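Local coordinates for protein putative glutaryl-CoA dehydrogenase (Thermus thermophilus, PDB 2EBA) that binds flavin-adenine dinucleotide and belongs to the acyl-CoA dehydrogenase family of flavoproteins, with four chains in its assembly, at residues E17-A22 against Y75-Y80; R35-E40 against T45-R50; V93-S98 against I164-L169. All coordinates share one frame; numbering follows the deposited sequence.

Interaction 1 (E17-A22 against Y75-Y80)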
loop_
_atom_site.group_PDB
_atom_site.type_symbol
_atom_site.label_atom_id
_atom_site.label_comp_id
_atom_site.label_asym_id
_atom_site.label_seq_id
_atom_site.Cartn_x
_atom_site.Cartn_y
_atom_site.Cartn_z
ATOM N N GLU A 17 0.249 35.747 12.904
ATOM C CA GLU A 17 0.038 36.785 11.925
ATOM C C GLU A 17 1.040 36.679 10.768
ATOM O O GLU A 17 0.775 37.270 9.694
ATOM C CB GLU A 17 0.041 38.187 12.556
ATOM C CG GLU A 17 -1.159 39.042 12.090
ATOM C CD GLU A 17 -0.856 39.863 10.828
ATOM O OE1 GLU A 17 0.322 40.247 10.630
ATOM O OE2 GLU A 17 -1.790 40.152 10.043
ATOM N N VAL A 18 2.166 35.955 10.909
ATOM C CA VAL A 18 3.031 35.876 9.728
ATOM C C VAL A 18 2.261 34.945 8.777
ATOM O O VAL A 18 2.377 35.066 7.550
ATOM C CB VAL A 18 4.495 35.354 10.002
ATOM C CG1 VAL A 18 5.048 36.022 11.245
ATOM C CG2 VAL A 18 4.523 33.871 10.092
ATOM N N GLN A 19 1.425 34.059 9.328
ATOM C CA GLN A 19 0.650 33.140 8.497
ATOM C C GLN A 19 -0.458 33.893 7.773
ATOM O O GLN A 19 -0.623 33.741 6.561
ATOM C CB GLN A 19 0.031 32.006 9.315
ATOM C CG GLN A 19 -0.686 30.939 8.474
ATOM C CD GLN A 19 -2.179 31.192 8.320
ATOM O OE1 GLN A 19 -2.787 30.917 7.275
ATOM N NE2 GLN A 19 -2.779 31.696 9.381
ATOM N N LYS A 20 -1.215 34.716 8.486
ATOM C CA LYS A 20 -2.306 35.427 7.836
ATOM C C LYS A 20 -1.822 36.375 6.744
ATOM O O LYS A 20 -2.422 36.441 5.681
ATOM C CB LYS A 20 -3.100 36.214 8.858
ATOM C CG LYS A 20 -3.523 35.398 10.089
ATOM C CD LYS A 20 -4.839 34.626 9.844
ATOM C CE LYS A 20 -4.621 33.135 9.916
ATOM N NZ LYS A 20 -5.797 32.325 9.470
ATOM N N ALA A 21 -0.750 37.109 7.016
ATOM C CA ALA A 21 -0.247 38.081 6.049
ATOM C C ALA A 21 0.345 37.393 4.827
ATOM O O ALA A 21 0.155 37.865 3.694
ATOM C CB ALA A 21 0.828 38.920 6.710
ATOM N N ALA A 22 1.081 36.302 5.042
ATOM C CA ALA A 22 1.738 35.590 3.966
ATOM C C ALA A 22 0.642 35.169 2.964
ATOM O O ALA A 22 0.799 35.362 1.752
ATOM C CB ALA A 22 2.412 34.351 4.502
ATOM N N TYR A 75 8.986 30.513 10.280
ATOM C CA TYR A 75 9.653 30.199 9.021
ATOM C C TYR A 75 8.868 29.056 8.394
ATOM O O TYR A 75 8.518 29.100 7.219
ATOM C CB TYR A 75 11.114 29.792 9.283
ATOM C CG TYR A 75 11.877 29.214 8.091
ATOM C CD1 TYR A 75 11.774 29.779 6.818
ATOM C CD2 TYR A 75 12.732 28.121 8.255
ATOM C CE1 TYR A 75 12.503 29.266 5.745
ATOM C CE2 TYR A 75 13.460 27.604 7.197
ATOM C CZ TYR A 75 13.342 28.178 5.943
ATOM O OH TYR A 75 14.047 27.645 4.886
ATOM N N GLY A 76 8.575 28.042 9.206
ATOM C CA GLY A 76 7.818 26.905 8.724
ATOM C C GLY A 76 6.493 27.365 8.165
ATOM O O GLY A 76 6.056 26.890 7.125
ATOM N N LEU A 77 5.862 28.309 8.856
ATOM C CA LEU A 77 4.577 28.851 8.442
ATOM C C LEU A 77 4.628 29.635 7.139
ATOM O O LEU A 77 3.652 29.645 6.407
ATOM C CB LEU A 77 3.978 29.733 9.543
ATOM C CG LEU A 77 3.461 29.005 10.793
ATOM C CD1 LEU A 77 3.122 30.000 11.903
ATOM C CD2 LEU A 77 2.246 28.182 10.429
ATOM N N ILE A 78 5.731 30.308 6.833
ATOM C CA ILE A 78 5.751 31.034 5.579
ATOM C C ILE A 78 5.982 30.014 4.460
ATOM O O ILE A 78 5.456 30.149 3.357
ATOM C CB ILE A 78 6.841 32.152 5.531
ATOM C CG1 ILE A 78 8.200 31.555 5.228
ATOM C CG2 ILE A 78 6.876 32.928 6.824
ATOM C CD1 ILE A 78 8.696 31.976 3.889
ATOM N N CYS A 79 6.763 28.983 4.757
ATOM C CA CYS A 79 7.022 27.941 3.773
ATOM C C CYS A 79 5.705 27.269 3.417
ATOM O O CYS A 79 5.436 26.970 2.252
ATOM C CB CYS A 79 8.003 26.916 4.335
ATOM S SG CYS A 79 9.697 27.487 4.308
ATOM N N TYR A 80 4.888 27.053 4.442
ATOM C CA TYR A 80 3.570 26.435 4.323
ATOM C C TYR A 80 2.727 27.183 3.285
ATOM O O TYR A 80 2.226 26.611 2.306
ATOM C CB TYR A 80 2.872 26.489 5.694
ATOM C CG TYR A 80 1.545 25.775 5.763
ATOM C CD1 TYR A 80 1.474 24.427 6.133
ATOM C CD2 TYR A 80 0.364 26.427 5.414
ATOM C CE1 TYR A 80 0.258 23.746 6.153
ATOM C CE2 TYR A 80 -0.859 25.755 5.425
ATOM C CZ TYR A 80 -0.901 24.414 5.797
ATOM O OH TYR A 80 -2.094 23.735 5.829
#
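Leu77 sits where the two helices come nearest, its CA 5.8 Å from the CA of Gln19. Its CB lies 4.2 Å from Val18 CG2, so the root of the side chain makes this touch rather than the branch end. The leucine reaches further with CD2, which lies 4.5 Å from Gln19 CG, a loose contact with the aliphatic part of the glutamine. Leu77 also packs on Trp250 of helix 235-269.

These are two neighbours in the helical N-terminal domain of the acyl-CoA dehydrogenase fold. Val18 is partly exposed, while Leu77 and Ile78 are buried. The short segments run nearly parallel, at 21°, with axes 8.8 Å apart.

Ile78 follows one residue on and meets Val18 methyl to methyl, Ile78 CG2 to Val18 CG2 at 4.1 Å. With chi1 at 80°, CG1 of Ile78 is placed between the backbone N and the carbonyl carbon, while CG2 swings beside the N and faces the valine. The rest of the isoleucine turns away, toward Phe56 and Val93. Further along, the Tyr80 hydroxyl is hydrogen-bonded to Glu257 and His294 of the same chain.

Interaction 2 (R35-E40 against T45-R50)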
loop_
_atom_site.group_PDB
_atom_site.type_symbol
_atom_site.label_atom_id
_atom_site.label_comp_id
_atom_site.label_asym_id
_atom_site.label_seq_id
_atom_site.Cartn_x
_atom_site.Cartn_y
_atom_site.Cartn_z
ATOM N N ARG A 35 -0.538 29.685 -12.479
ATOM C CA ARG A 35 -0.823 28.826 -13.629
ATOM C C ARG A 35 0.103 29.234 -14.751
ATOM O O ARG A 35 1.060 28.532 -15.071
ATOM C CB ARG A 35 -2.254 29.001 -14.125
ATOM C CG ARG A 35 -3.184 27.849 -13.835
ATOM C CD ARG A 35 -4.160 28.200 -12.728
ATOM N NE ARG A 35 -5.510 27.756 -13.061
ATOM C CZ ARG A 35 -6.605 28.116 -12.396
ATOM N NH1 ARG A 35 -6.511 28.936 -11.353
ATOM N NH2 ARG A 35 -7.792 27.656 -12.781
ATOM N N ASP A 36 -0.181 30.384 -15.351
ATOM C CA ASP A 36 0.616 30.901 -16.444
ATOM C C ASP A 36 2.120 30.791 -16.214
ATOM O O ASP A 36 2.836 30.320 -17.092
ATOM C CB ASP A 36 0.215 32.340 -16.706
ATOM C CG ASP A 36 -1.280 32.479 -16.937
ATOM O OD1 ASP A 36 -1.938 31.437 -17.176
ATOM O OD2 ASP A 36 -1.815 33.600 -16.883
ATOM N N TRP A 37 2.617 31.205 -15.063
ATOM C CA TRP A 37 4.050 31.111 -14.859
ATOM C C TRP A 37 4.569 29.658 -14.898
ATOM O O TRP A 37 5.615 29.401 -15.505
ATOM C CB TRP A 37 4.444 31.771 -13.543
ATOM C CG TRP A 37 4.099 33.231 -13.449
ATOM C CD1 TRP A 37 3.964 34.142 -14.481
ATOM C CD2 TRP A 37 3.938 33.982 -12.239
ATOM N NE1 TRP A 37 3.734 35.403 -13.973
ATOM C CE2 TRP A 37 3.717 35.335 -12.602
ATOM C CE3 TRP A 37 3.966 33.646 -10.875
ATOM C CZ2 TRP A 37 3.518 36.346 -11.649
ATOM C CZ3 TRP A 37 3.770 34.646 -9.936
ATOM C CH2 TRP A 37 3.546 35.979 -10.327
ATOM N N TRP A 38 3.856 28.721 -14.261
ATOM C CA TRP A 38 4.261 27.313 -14.245
ATOM C C TRP A 38 4.238 26.853 -15.713
ATOM O O TRP A 38 5.198 26.248 -16.217
ATOM C CB TRP A 38 3.267 26.487 -13.431
ATOM C CG TRP A 38 3.727 25.116 -13.144
ATOM C CD1 TRP A 38 4.503 24.714 -12.091
ATOM C CD2 TRP A 38 3.562 23.969 -13.979
ATOM N NE1 TRP A 38 4.830 23.384 -12.216
ATOM C CE2 TRP A 38 4.267 22.898 -13.374
ATOM C CE3 TRP A 38 2.894 23.736 -15.196
ATOM C CZ2 TRP A 38 4.332 21.622 -13.934
ATOM C CZ3 TRP A 38 2.952 22.469 -15.754
ATOM C CH2 TRP A 38 3.669 21.425 -15.120
ATOM N N GLU A 39 3.131 27.178 -16.378
ATOM C CA GLU A 39 2.903 26.841 -17.776
ATOM C C GLU A 39 4.033 27.324 -18.687
ATOM O O GLU A 39 4.577 26.529 -19.454
ATOM C CB GLU A 39 1.603 27.474 -18.214
ATOM C CG GLU A 39 0.702 26.636 -19.022
ATOM C CD GLU A 39 -0.669 27.259 -19.128
ATOM O OE1 GLU A 39 -1.237 27.583 -18.041
ATOM O OE2 GLU A 39 -1.166 27.403 -20.264
ATOM N N GLU A 40 4.374 28.616 -18.644
ATOM C CA GLU A 40 5.453 29.095 -19.505
ATOM C C GLU A 40 6.817 28.817 -18.884
ATOM O O GLU A 40 7.843 29.217 -19.409
ATOM C CB GLU A 40 5.278 30.582 -19.850
ATOM C CG GLU A 40 4.951 31.499 -18.695
ATOM C CD GLU A 40 3.879 32.501 -19.077
ATOM O OE1 GLU A 40 2.829 32.075 -19.606
ATOM O OE2 GLU A 40 4.075 33.708 -18.852
ATOM N N THR A 45 10.629 36.738 -10.847
ATOM C CA THR A 45 11.661 37.481 -10.137
ATOM C C THR A 45 11.147 38.706 -9.399
ATOM O O THR A 45 11.635 39.033 -8.320
ATOM C CB THR A 45 12.810 37.919 -11.097
ATOM O OG1 THR A 45 12.292 38.754 -12.144
ATOM C CG2 THR A 45 13.463 36.703 -11.712
ATOM N N HIS A 46 10.155 39.390 -9.967
ATOM C CA HIS A 46 9.593 40.591 -9.353
ATOM C C HIS A 46 8.941 40.284 -8.000
ATOM O O HIS A 46 8.454 41.191 -7.318
ATOM C CB HIS A 46 8.529 41.184 -10.251
ATOM C CG HIS A 46 7.335 40.289 -10.408
ATOM N ND1 HIS A 46 6.062 40.675 -10.061
ATOM C CD2 HIS A 46 7.240 39.011 -10.815
ATOM C CE1 HIS A 46 5.230 39.662 -10.253
ATOM N NE2 HIS A 46 5.917 38.634 -10.714
ATOM N N LEU A 47 8.893 39.016 -7.615
ATOM C CA LEU A 47 8.273 38.721 -6.358
ATOM C C LEU A 47 9.346 38.605 -5.284
ATOM O O LEU A 47 9.025 38.633 -4.090
ATOM C CB LEU A 47 7.445 37.466 -6.528
ATOM C CG LEU A 47 5.932 37.497 -6.198
ATOM C CD1 LEU A 47 5.265 38.835 -6.599
ATOM C CD2 LEU A 47 5.251 36.367 -6.984
ATOM N N ILE A 48 10.605 38.486 -5.695
ATOM C CA ILE A 48 11.696 38.395 -4.743
ATOM C C ILE A 48 11.737 39.666 -3.863
ATOM O O ILE A 48 11.897 39.578 -2.644
ATOM C CB ILE A 48 13.011 38.230 -5.470
ATOM C CG1 ILE A 48 12.967 36.909 -6.233
ATOM C CG2 ILE A 48 14.171 38.304 -4.506
ATOM C CD1 ILE A 48 14.057 36.743 -7.211
ATOM N N PRO A 49 11.616 40.845 -4.482
ATOM C CA PRO A 49 11.640 42.019 -3.609
ATOM C C PRO A 49 10.423 42.000 -2.676
ATOM O O PRO A 49 10.521 42.472 -1.525
ATOM C CB PRO A 49 11.613 43.217 -4.589
ATOM C CG PRO A 49 11.643 42.575 -5.985
ATOM C CD PRO A 49 12.141 41.188 -5.817
ATOM N N ARG A 50 9.299 41.450 -3.119
ATOM C CA ARG A 50 8.103 41.394 -2.267
ATOM C C ARG A 50 8.388 40.448 -1.075
ATOM O O ARG A 50 8.017 40.757 0.046
ATOM C CB ARG A 50 6.877 40.867 -3.019
ATOM C CG ARG A 50 6.465 41.803 -4.143
ATOM C CD ARG A 50 6.107 43.200 -3.654
ATOM N NE ARG A 50 4.822 43.179 -2.975
ATOM C CZ ARG A 50 4.663 43.289 -1.659
ATOM N NH1 ARG A 50 5.730 43.427 -0.856
ATOM N NH2 ARG A 50 3.445 43.241 -1.135
#
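Trp37 and His46 make the aromatic part of this contact. The indole reaches out from helix 31-39 with its six-membered ring leading. Its centroid is 5.4 Å from that of the imidazole, and the two planes stand at 83°. The two rings meet obliquely. From the histidine side it is clearer: Trp37 CZ2 lies at the edge of the imidazole, near its plane. The closest atoms are Trp37 CZ2 and His46 NE2, 3.4 Å apart, and Trp37 CH2 is 3.6 Å from the same NE2. The histidine gets there because its CG is tucked between its own backbone N and carbonyl carbon, chi1 65°, which turns the ring back toward the tryptophan.

The apolar part is carried by Leu47. One methyl, CD2, touches the outer corner of the indole, 3.7 Å from Trp37 CZ3 and 3.8 Å from Trp37 CH2. The other methyl, CD1, lies 3.7 Å above the plane of the His46 ring, toward its rim. The leucine thus touches both rings, one with each methyl. It is buried, and it also packs on Glu29 of helix 13-29. The histidine is exposed.

No hydrogen bond crosses between the segments. The backbones stay well apart, with 11.0 Å between Trp37 CA and Thr45 CA, so the long indole spans the gap. Trp37 also meets the ring of His33 and packs on Pro44.

The arrangement is a short link between two consecutive helices of the helical N-terminal domain of an acyl-CoA dehydrogenase, where one aromatic side chain joins the last turn of helix 31-39 to the residues that lead into helix 48-54.

Interaction 3 (V93-S98 against I164-L169). With FAD (flavin-adenine dinucleotide), chain I.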
loop_
_atom_site.group_PDB
_atom_site.type_symbol
_atom_site.label_atom_id
_atom_site.label_comp_id
_atom_site.label_asym_id
_atom_site.label_seq_id
_atom_site.Cartn_x
_atom_site.Cartn_y
_atom_site.Cartn_z
ATOM N N VAL A 93 12.725 30.598 -1.507
ATOM C CA VAL A 93 12.940 31.005 -0.127
ATOM C C VAL A 93 13.785 30.011 0.662
ATOM O O VAL A 93 14.577 30.419 1.524
ATOM C CB VAL A 93 11.615 31.237 0.602
ATOM C CG1 VAL A 93 11.880 31.623 2.051
ATOM C CG2 VAL A 93 10.842 32.322 -0.106
ATOM N N SER A 94 13.628 28.717 0.372
ATOM C CA SER A 94 14.410 27.691 1.071
ATOM C C SER A 94 15.888 27.840 0.745
ATOM O O SER A 94 16.732 27.799 1.636
ATOM C CB SER A 94 13.959 26.289 0.669
ATOM O OG SER A 94 12.609 26.080 1.003
ATOM N N VAL A 95 16.181 27.998 -0.541
ATOM C CA VAL A 95 17.539 28.164 -1.022
ATOM C C VAL A 95 18.183 29.404 -0.411
ATOM O O VAL A 95 19.225 29.315 0.224
ATOM C CB VAL A 95 17.543 28.290 -2.553
ATOM C CG1 VAL A 95 18.957 28.536 -3.063
ATOM C CG2 VAL A 95 16.968 27.032 -3.153
ATOM N N GLN A 96 17.534 30.547 -0.591
ATOM C CA GLN A 96 18.009 31.836 -0.087
ATOM C C GLN A 96 18.201 31.842 1.415
ATOM O O GLN A 96 19.190 32.364 1.937
ATOM C CB GLN A 96 17.003 32.941 -0.443
ATOM C CG GLN A 96 17.477 34.353 -0.098
ATOM C CD GLN A 96 18.295 34.980 -1.212
ATOM O OE1 GLN A 96 18.855 34.283 -2.058
ATOM N NE2 GLN A 96 18.368 36.303 -1.214
ATOM N N SER A 97 17.241 31.254 2.116
ATOM C CA SER A 97 17.267 31.210 3.556
ATOM C C SER A 97 18.146 30.119 4.151
ATOM O O SER A 97 19.064 30.420 4.906
ATOM C CB SER A 97 15.852 31.056 4.112
ATOM O OG SER A 97 15.020 32.102 3.667
ATOM N N SER A 98 17.880 28.861 3.819
ATOM C CA SER A 98 18.627 27.763 4.452
ATOM C C SER A 98 19.845 27.199 3.729
ATOM O O SER A 98 20.650 26.503 4.350
ATOM C CB SER A 98 17.665 26.616 4.781
ATOM O OG SER A 98 16.578 27.069 5.580
ATOM N N ILE A 164 20.977 22.874 -10.031
ATOM C CA ILE A 164 21.108 23.873 -8.976
ATOM C C ILE A 164 20.052 24.959 -9.093
ATOM O O ILE A 164 19.999 25.672 -10.097
ATOM C CB ILE A 164 22.501 24.513 -9.015
ATOM C CG1 ILE A 164 23.559 23.405 -9.038
ATOM C CG2 ILE A 164 22.696 25.440 -7.813
ATOM C CD1 ILE A 164 23.414 22.378 -7.939
ATOM N N THR A 165 19.210 25.073 -8.067
ATOM C CA THR A 165 18.152 26.078 -8.040
ATOM C C THR A 165 18.771 27.462 -7.994
ATOM O O THR A 165 19.805 27.663 -7.361
ATOM C CB THR A 165 17.245 25.896 -6.811
ATOM O OG1 THR A 165 16.593 24.629 -6.898
ATOM C CG2 THR A 165 16.193 26.987 -6.737
ATOM N N ASN A 166 18.129 28.408 -8.673
ATOM C CA ASN A 166 18.610 29.783 -8.745
ATOM C C ASN A 166 19.949 29.873 -9.465
ATOM O O ASN A 166 20.634 30.891 -9.376
ATOM C CB ASN A 166 18.761 30.384 -7.339
ATOM C CG ASN A 166 17.428 30.671 -6.683
ATOM O OD1 ASN A 166 16.393 30.695 -7.352
ATOM N ND2 ASN A 166 17.448 30.912 -5.372
ATOM N N GLY A 167 20.320 28.803 -10.163
ATOM C CA GLY A 167 21.576 28.772 -10.890
ATOM C C GLY A 167 21.831 29.985 -11.771
ATOM O O GLY A 167 22.936 30.533 -11.756
ATOM N N ASN A 168 20.822 30.411 -12.535
ATOM C CA ASN A 168 20.953 31.576 -13.421
ATOM C C ASN A 168 20.479 32.919 -12.842
ATOM O O ASN A 168 20.530 33.942 -13.525
ATOM C CB ASN A 168 20.225 31.334 -14.749
ATOM C CG ASN A 168 21.010 30.454 -15.681
ATOM O OD1 ASN A 168 21.210 29.272 -15.416
ATOM N ND2 ASN A 168 21.471 31.028 -16.780
ATOM N N LEU A 169 20.019 32.926 -11.597
ATOM C CA LEU A 169 19.566 34.164 -10.975
ATOM C C LEU A 169 20.630 34.657 -10.002
ATOM O O LEU A 169 20.752 35.855 -9.744
ATOM C CB LEU A 169 18.259 33.935 -10.196
ATOM C CG LEU A 169 16.977 33.443 -10.876
ATOM C CD1 LEU A 169 15.897 33.204 -9.822
ATOM C CD2 LEU A 169 16.503 34.464 -11.880
HETATM P PA FAD I . 20.592 9.459 -7.616
HETATM O O1A FAD I . 21.352 8.647 -8.643
HETATM O O2A FAD I . 21.287 9.997 -6.391
HETATM O O5B FAD I . 19.291 8.590 -7.192
HETATM C C5B FAD I . 18.505 7.910 -8.022
HETATM C C4B FAD I . 17.609 6.839 -7.454
HETATM O O4B FAD I . 18.449 5.902 -6.483
HETATM C C3B FAD I . 16.843 7.501 -6.185
HETATM O O3B FAD I . 15.688 6.686 -6.014
HETATM C C2B FAD I . 17.570 7.189 -4.857
HETATM O O2B FAD I . 16.706 6.920 -3.820
HETATM C C1B FAD I . 18.155 5.844 -5.206
HETATM N N9A FAD I . 19.419 5.712 -4.361
HETATM C C8A FAD I . 20.483 6.497 -4.422
HETATM N N7A FAD I . 21.392 6.004 -3.517
HETATM C C5A FAD I . 20.869 4.900 -2.916
HETATM C C6A FAD I . 21.331 3.978 -1.918
HETATM N N6A FAD I . 22.539 4.114 -1.343
HETATM N N1A FAD I . 20.517 2.940 -1.536
HETATM C C2A FAD I . 19.280 2.771 -2.092
HETATM N N3A FAD I . 18.814 3.639 -3.048
HETATM C C4A FAD I . 19.596 4.698 -3.478
HETATM N N1 FAD I . 20.923 19.882 -5.486
HETATM C C2 FAD I . 21.648 20.882 -4.881
HETATM O O2 FAD I . 22.730 20.622 -4.328
HETATM N N3 FAD I . 21.183 22.169 -4.890
HETATM C C4 FAD I . 19.993 22.483 -5.501
HETATM O O4 FAD I . 19.595 23.665 -5.509
HETATM C C4X FAD I . 19.236 21.473 -6.131
HETATM N N5 FAD I . 18.049 21.764 -6.772
HETATM C C5X FAD I . 17.327 20.790 -7.420
HETATM C C6 FAD I . 16.130 21.132 -8.101
HETATM C C7 FAD I . 15.394 20.140 -8.798
HETATM C C7M FAD I . 14.136 20.583 -9.516
HETATM C C8 FAD I . 15.852 18.785 -8.805
HETATM C C8M FAD I . 15.131 17.665 -9.525
HETATM C C9 FAD I . 17.036 18.453 -8.124
HETATM C C9A FAD I . 17.807 19.437 -7.419
HETATM N N10 FAD I . 19.014 19.141 -6.750
HETATM C C10 FAD I . 19.725 20.136 -6.119
HETATM C "C1'" FAD I . 19.576 17.783 -6.723
HETATM C "C2'" FAD I . 18.790 16.794 -5.913
HETATM O "O2'" FAD I . 19.145 16.924 -4.546
HETATM C "C3'" FAD I . 19.079 15.436 -6.482
HETATM O "O3'" FAD I . 18.195 15.229 -7.581
HETATM C "C4'" FAD I . 18.892 14.291 -5.494
HETATM O "O4'" FAD I . 20.037 14.170 -4.644
HETATM C "C5'" FAD I . 18.705 12.979 -6.229
HETATM O "O5'" FAD I . 19.944 12.539 -6.749
HETATM P P FAD I . 20.221 12.219 -8.314
HETATM O O1P FAD I . 19.250 12.936 -9.200
HETATM O O2P FAD I . 21.687 12.477 -8.563
HETATM O O3P FAD I . 19.863 10.661 -8.414
#
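Val95 meets Thr165 and Asn166 with its two methyl groups, one for each residue. Two residues earlier on helix 87-107, Val93 turns away from the strand and packs on helix 72-85. Its carbonyl oxygen is gripped by two donors of Ser97, the backbone N and OG, which come from opposite faces of the carbonyl plane. The OG bond measures 2.8 Å from Ser97 OG to Val93 O.

At Val95, CG1 lies opposite the backbone N, chi1 177°, which spreads the two methyls toward the strand end. Val95 CG2 is 3.7 Å from Thr165 CG2. Val95 CG1 is 3.6 Å from Asn166 ND2, and the valine and asparagine side chains lie alongside and point opposite ways. That amide nitrogen is not left to the methyl, since it also bonds to Gly127 O. Asn166 is the third residue of a type II turn from Ile164 to Gly167, and its positive phi of 64° suits that place.

Gln96 comes next and holds Leu120 and Gly127 through its amide. Ser98 closes the segment with a bond to Tyr75.

Across the contact, Thr165 looks two ways. Its methyl rests on Val95, while its backbone N donates to FAD O4 at 2.9 Å, at an N-H...O angle of 165°. Thr165 OG1 is 3.2 Å from FAD N5, though the destination of its proton is not settled. Ile164 CD1 adds a contact with FAD N3 at 3.8 Å. Packing on the helix thus backs a threonine that meets the flavin through the O4 and N5 side, and the N-H bond to O4 would probably favour negative charge on that part of the ring.

How the interactions relate
Interaction 2 is nested within the chain loop closed by interaction 1, and interaction 3 follows both. Interactions 1 and 2 lie in the helical N-terminal region, their centres 19 Å apart, and do not touch. Helices 13-29 and 31-39 are consecutive, as are helices 48-54 and 72-85. Interaction 3 joins helix 87-107 to the end of strand 154-165 in the middle domain. Helices 72-85 and 87-107, which follow each other, bring interactions 1 and 3 into touch, their centres 19 Å apart. Interaction 3 touches interaction 2 through Thr45 and Leu169, with centres 14 Å apart. The helical region is therefore connected to the strand that meets the flavin.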